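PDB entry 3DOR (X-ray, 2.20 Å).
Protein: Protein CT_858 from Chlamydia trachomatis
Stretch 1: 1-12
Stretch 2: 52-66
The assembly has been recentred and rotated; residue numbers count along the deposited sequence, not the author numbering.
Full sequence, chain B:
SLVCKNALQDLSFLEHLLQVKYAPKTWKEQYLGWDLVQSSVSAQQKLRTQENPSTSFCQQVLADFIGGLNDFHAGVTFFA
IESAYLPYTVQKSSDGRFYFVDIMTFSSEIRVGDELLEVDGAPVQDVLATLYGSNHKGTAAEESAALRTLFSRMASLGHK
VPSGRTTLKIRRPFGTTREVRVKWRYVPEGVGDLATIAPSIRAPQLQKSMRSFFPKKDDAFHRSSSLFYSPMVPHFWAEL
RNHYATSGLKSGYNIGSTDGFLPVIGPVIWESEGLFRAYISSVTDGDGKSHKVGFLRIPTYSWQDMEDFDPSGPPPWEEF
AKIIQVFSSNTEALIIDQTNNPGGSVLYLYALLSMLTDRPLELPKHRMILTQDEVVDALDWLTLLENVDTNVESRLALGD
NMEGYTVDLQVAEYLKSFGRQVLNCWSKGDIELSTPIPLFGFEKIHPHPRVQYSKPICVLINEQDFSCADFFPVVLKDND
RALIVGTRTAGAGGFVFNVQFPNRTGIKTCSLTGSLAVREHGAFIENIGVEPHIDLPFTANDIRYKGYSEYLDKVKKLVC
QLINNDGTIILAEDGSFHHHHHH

Stretch 1, residues 1-12: SLVCKNALQDLS
Stretch 2 (52-66) NPSTSFCQQVLADFI

No direct hydrogen bond joins these two helical stretches; their one polar link is a single water at the end where both helices begin. Water 1 lies 2.7 Å from S1 OG, donates to P53 O at 2.7 Å, and accepts a weak bond from N52 ND2, also at 2.7 Å. Beyond it the contact is almost wholly apolar, and the two stretches together bury 447 Å².

Residues 2-12 and 55-66 are helical, with phi and psi near -63° and -43°, and both helices continue further along the chain. They run nearly parallel: their N-to-C directions differ by 19°, the signed crossing angle is -19°, and the axes approach to 10.0 Å. The register pairs V3 with T55 (CA to CA 6.4 Å), A7 with C58 (CA to CA 6.2 Å) and L11 with L62 (CA to CA 6.6 Å). The four-residue step on the first helix brings successive contact residues to roughly the same side.

Each helix start is secured by a serine. S1, with chi1 t and psi 126°, accepts from C4 N at its OG (3.3 Å), while its carbonyl O receives K5 N at 2.9 Å. S54 is the N-cap of the second helix: psi of 167° and chi1 p bring its OG to accept from F57 N at 3.1 Å, satisfying an amide that lies in the first turn. The preceding P53, with phi -55° and psi 126°, is extended and points toward the first helix. Its compact ring offers CG to C4 CB and to S1 OG, each at 4.1 Å.

V3 fills the next position. Its CA-to-CB bond points toward the second stretch, and with chi1 t its CG1 reaches P53 O at 3.5 Å, T55 CA at 4.0 Å and C58 SG at 3.7 Å. A beta-branched side chain is short and broad enough to cover this backbone turn. T55, chi1 m, turns its CB sideways; its OG1 is hydrogen-bonded elsewhere in the structure.

Small residues meet at the middle. A7 CB lies 3.6 Å from C58 SG, the cysteine adopting chi1 m, and the modest bulk of both side chains suits the close backbone approach here. The polarizable sulfur thus touches both V3 and A7, which lie one turn apart on the first helix.

Farther along, leucines provide the bulk. L62 (chi1 m, chi2 t) points toward the first helix, and its CD2 comes within 3.6 Å of L11 CG and 4.2 Å of A7 O. L11 leaves its backbone sideways, but its t,t side chain ends nearer the second helix. There its CD2 sits over one face of the F65 ring, 4.0 Å from the centroid and 16° off the ring normal, a CH-pi contact; the nearest ring atom to that methyl is F65 CE2, at 3.9 Å. F65, chi1 t and chi2 68°, points toward the first helix and gives the methyl a flat, electron-rich surface.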

# COMPACT_ATOMS: atom_id res chain seq x y z
N SER B 1 -4.27 -2.42 32.34
CA SER B 1 -4.95 -1.45 31.43
C SER B 1 -4.86 -1.90 29.97
O SER B 1 -3.77 -2.15 29.46
CB SER B 1 -4.32 -0.06 31.59
OG SER B 1 -4.88 0.87 30.68
N LEU B 2 -6.01 -1.99 29.30
CA LEU B 2 -6.06 -2.40 27.89
C LEU B 2 -5.30 -1.40 27.01
O LEU B 2 -4.41 -1.77 26.25
CB LEU B 2 -7.51 -2.47 27.42
CG LEU B 2 -7.67 -2.73 25.91
CD1 LEU B 2 -7.17 -4.12 25.59
CD2 LEU B 2 -9.12 -2.56 25.50
N VAL B 3 -5.68 -0.13 27.12
CA VAL B 3 -5.06 0.93 26.35
C VAL B 3 -3.55 0.99 26.61
O VAL B 3 -2.76 1.10 25.67
CB VAL B 3 -5.69 2.30 26.68
CG1 VAL B 3 -4.96 3.43 25.96
CG2 VAL B 3 -7.15 2.29 26.28
N CYS B 4 -3.16 0.90 27.87
CA CYS B 4 -1.75 0.94 28.23
C CYS B 4 -0.98 -0.22 27.62
O CYS B 4 0.07 -0.03 27.02
CB CYS B 4 -1.58 0.93 29.75
SG CYS B 4 0.15 0.99 30.30
N LYS B 5 -1.51 -1.43 27.79
CA LYS B 5 -0.85 -2.61 27.25
C LYS B 5 -0.65 -2.51 25.74
O LYS B 5 0.42 -2.85 25.22
CB LYS B 5 -1.65 -3.88 27.58
CG LYS B 5 -1.67 -4.21 29.06
CD LYS B 5 -2.60 -5.38 29.39
CE LYS B 5 -2.59 -5.67 30.89
NZ LYS B 5 -2.93 -4.45 31.70
N ASN B 6 -1.67 -2.03 25.04
CA ASN B 6 -1.58 -1.88 23.60
C ASN B 6 -0.56 -0.80 23.23
O ASN B 6 0.19 -0.95 22.26
CB ASN B 6 -2.95 -1.54 23.02
CG ASN B 6 -3.78 -2.78 22.73
OD1 ASN B 6 -3.49 -3.53 21.81
ND2 ASN B 6 -4.82 -2.99 23.53
N ALA B 7 -0.54 0.28 24.00
CA ALA B 7 0.39 1.37 23.76
C ALA B 7 1.81 0.87 23.91
O ALA B 7 2.68 1.17 23.10
CB ALA B 7 0.13 2.52 24.73
N LEU B 8 2.05 0.09 24.96
CA LEU B 8 3.37 -0.46 25.20
C LEU B 8 3.75 -1.42 24.08
O LEU B 8 4.89 -1.45 23.62
CB LEU B 8 3.40 -1.21 26.54
CG LEU B 8 3.47 -0.38 27.83
CD1 LEU B 8 3.07 -1.24 29.03
CD2 LEU B 8 4.89 0.15 28.01
N GLN B 9 2.77 -2.21 23.64
CA GLN B 9 3.00 -3.18 22.57
C GLN B 9 3.41 -2.45 21.29
O GLN B 9 4.42 -2.78 20.67
CB GLN B 9 1.72 -3.98 22.31
CG GLN B 9 1.95 -5.47 22.15
CD GLN B 9 3.01 -5.80 21.12
OE1 GLN B 9 2.88 -5.45 19.94
NE2 GLN B 9 4.07 -6.47 21.56
N ASP B 10 2.62 -1.46 20.90
CA ASP B 10 2.91 -0.73 19.68
C ASP B 10 4.20 0.07 19.78
O ASP B 10 4.93 0.22 18.79
CB ASP B 10 1.71 0.15 19.30
CG ASP B 10 0.47 -0.67 18.99
OD1 ASP B 10 0.60 -1.71 18.31
OD2 ASP B 10 -0.64 -0.29 19.43
N LEU B 11 4.50 0.56 20.98
CA LEU B 11 5.73 1.32 21.19
C LEU B 11 6.88 0.36 20.92
O LEU B 11 7.83 0.69 20.21
CB LEU B 11 5.82 1.81 22.65
CG LEU B 11 6.72 3.00 23.00
CD1 LEU B 11 6.93 3.02 24.50
CD2 LEU B 11 8.06 2.91 22.30
N SER B 12 6.78 -0.84 21.48
CA SER B 12 7.83 -1.83 21.30
C SER B 12 8.00 -2.16 19.83
O SER B 12 9.11 -2.44 19.38
CB SER B 12 7.51 -3.11 22.09
OG SER B 12 6.47 -3.85 21.47
N ASN B 52 -5.40 6.07 34.35
CA ASN B 52 -6.24 5.49 33.32
C ASN B 52 -5.90 6.25 32.04
O ASN B 52 -6.68 7.07 31.57
CB ASN B 52 -7.72 5.68 33.66
CG ASN B 52 -8.64 4.96 32.70
OD1 ASN B 52 -9.85 5.22 32.66
ND2 ASN B 52 -8.09 4.03 31.92
N PRO B 53 -4.72 5.97 31.47
CA PRO B 53 -4.30 6.65 30.25
C PRO B 53 -5.29 6.53 29.11
O PRO B 53 -5.70 5.43 28.74
CB PRO B 53 -2.95 6.00 29.93
CG PRO B 53 -3.13 4.61 30.46
CD PRO B 53 -3.82 4.84 31.78
N SER B 54 -5.70 7.67 28.57
CA SER B 54 -6.63 7.69 27.45
C SER B 54 -5.84 7.34 26.19
O SER B 54 -4.60 7.31 26.21
CB SER B 54 -7.24 9.08 27.28
OG SER B 54 -6.26 10.03 26.90
N THR B 55 -6.54 7.05 25.11
CA THR B 55 -5.88 6.72 23.86
C THR B 55 -5.12 7.94 23.34
O THR B 55 -3.96 7.83 22.95
CB THR B 55 -6.91 6.25 22.81
OG1 THR B 55 -7.46 4.99 23.22
CG2 THR B 55 -6.26 6.10 21.43
N SER B 56 -5.77 9.10 23.35
CA SER B 56 -5.12 10.31 22.86
C SER B 56 -3.85 10.60 23.64
O SER B 56 -2.88 11.12 23.09
CB SER B 56 -6.09 11.50 22.92
OG SER B 56 -6.72 11.60 24.18
N PHE B 57 -3.84 10.24 24.93
CA PHE B 57 -2.66 10.46 25.75
C PHE B 57 -1.52 9.59 25.24
O PHE B 57 -0.39 10.05 25.06
CB PHE B 57 -2.92 10.10 27.21
CG PHE B 57 -1.70 10.16 28.07
CD1 PHE B 57 -1.24 11.38 28.57
CD2 PHE B 57 -0.95 9.01 28.33
CE1 PHE B 57 -0.06 11.45 29.31
CE2 PHE B 57 0.22 9.07 29.07
CZ PHE B 57 0.67 10.30 29.56
N CYS B 58 -1.82 8.31 25.01
CA CYS B 58 -0.82 7.37 24.52
C CYS B 58 -0.37 7.75 23.11
O CYS B 58 0.79 7.52 22.74
CB CYS B 58 -1.40 5.95 24.52
SG CYS B 58 -1.76 5.29 26.16
N GLN B 59 -1.27 8.32 22.32
CA GLN B 59 -0.91 8.73 20.96
C GLN B 59 0.13 9.84 21.05
O GLN B 59 1.11 9.86 20.31
CB GLN B 59 -2.16 9.21 20.21
CG GLN B 59 -3.23 8.14 20.10
CD GLN B 59 -4.41 8.58 19.24
OE1 GLN B 59 -4.83 9.73 19.28
NE2 GLN B 59 -4.95 7.64 18.47
N GLN B 60 -0.09 10.77 21.98
CA GLN B 60 0.83 11.88 22.21
C GLN B 60 2.19 11.33 22.61
O GLN B 60 3.22 11.82 22.15
CB GLN B 60 0.30 12.78 23.33
CG GLN B 60 -0.85 13.67 22.92
CD GLN B 60 -1.75 14.03 24.08
OE1 GLN B 60 -1.30 14.12 25.22
NE2 GLN B 60 -3.03 14.25 23.80
N VAL B 61 2.19 10.32 23.47
CA VAL B 61 3.45 9.74 23.92
C VAL B 61 4.23 9.10 22.78
O VAL B 61 5.45 9.25 22.68
CB VAL B 61 3.24 8.69 25.02
CG1 VAL B 61 4.56 8.01 25.36
CG2 VAL B 61 2.67 9.37 26.26
N LEU B 62 3.53 8.37 21.92
CA LEU B 62 4.17 7.70 20.79
C LEU B 62 4.66 8.75 19.79
O LEU B 62 5.76 8.64 19.24
CB LEU B 62 3.20 6.73 20.11
CG LEU B 62 2.73 5.55 20.97
CD1 LEU B 62 1.85 4.63 20.16
CD2 LEU B 62 3.93 4.80 21.50
N ALA B 63 3.84 9.77 19.57
CA ALA B 63 4.19 10.84 18.65
C ALA B 63 5.42 11.61 19.15
O ALA B 63 6.26 12.02 18.35
CB ALA B 63 3.00 11.78 18.49
N ASP B 64 5.52 11.80 20.46
CA ASP B 64 6.66 12.51 21.04
C ASP B 64 7.91 11.67 20.94
O ASP B 64 9.01 12.19 20.76
CB ASP B 64 6.39 12.89 22.50
CG ASP B 64 5.36 13.99 22.63
OD1 ASP B 64 4.89 14.50 21.59
OD2 ASP B 64 5.02 14.36 23.78
N PHE B 65 7.74 10.36 21.06
CA PHE B 65 8.85 9.42 20.96
C PHE B 65 9.48 9.51 19.56
O PHE B 65 10.70 9.60 19.41
CB PHE B 65 8.33 8.00 21.22
CG PHE B 65 9.34 6.92 20.98
CD1 PHE B 65 10.45 6.80 21.81
CD2 PHE B 65 9.17 6.01 19.94
CE1 PHE B 65 11.39 5.77 21.61
CE2 PHE B 65 10.10 4.98 19.72
CZ PHE B 65 11.20 4.86 20.56
N ILE B 66 8.64 9.49 18.53
CA ILE B 66 9.16 9.59 17.17
C ILE B 66 9.63 11.02 16.91
O ILE B 66 10.60 11.25 16.20
CB ILE B 66 8.08 9.20 16.12
CG1 ILE B 66 7.63 7.76 16.36
CG2 ILE B 66 8.64 9.35 14.69
CD1 ILE B 66 8.75 6.74 16.25
O HOH W 1 -6.19 3.22 30.16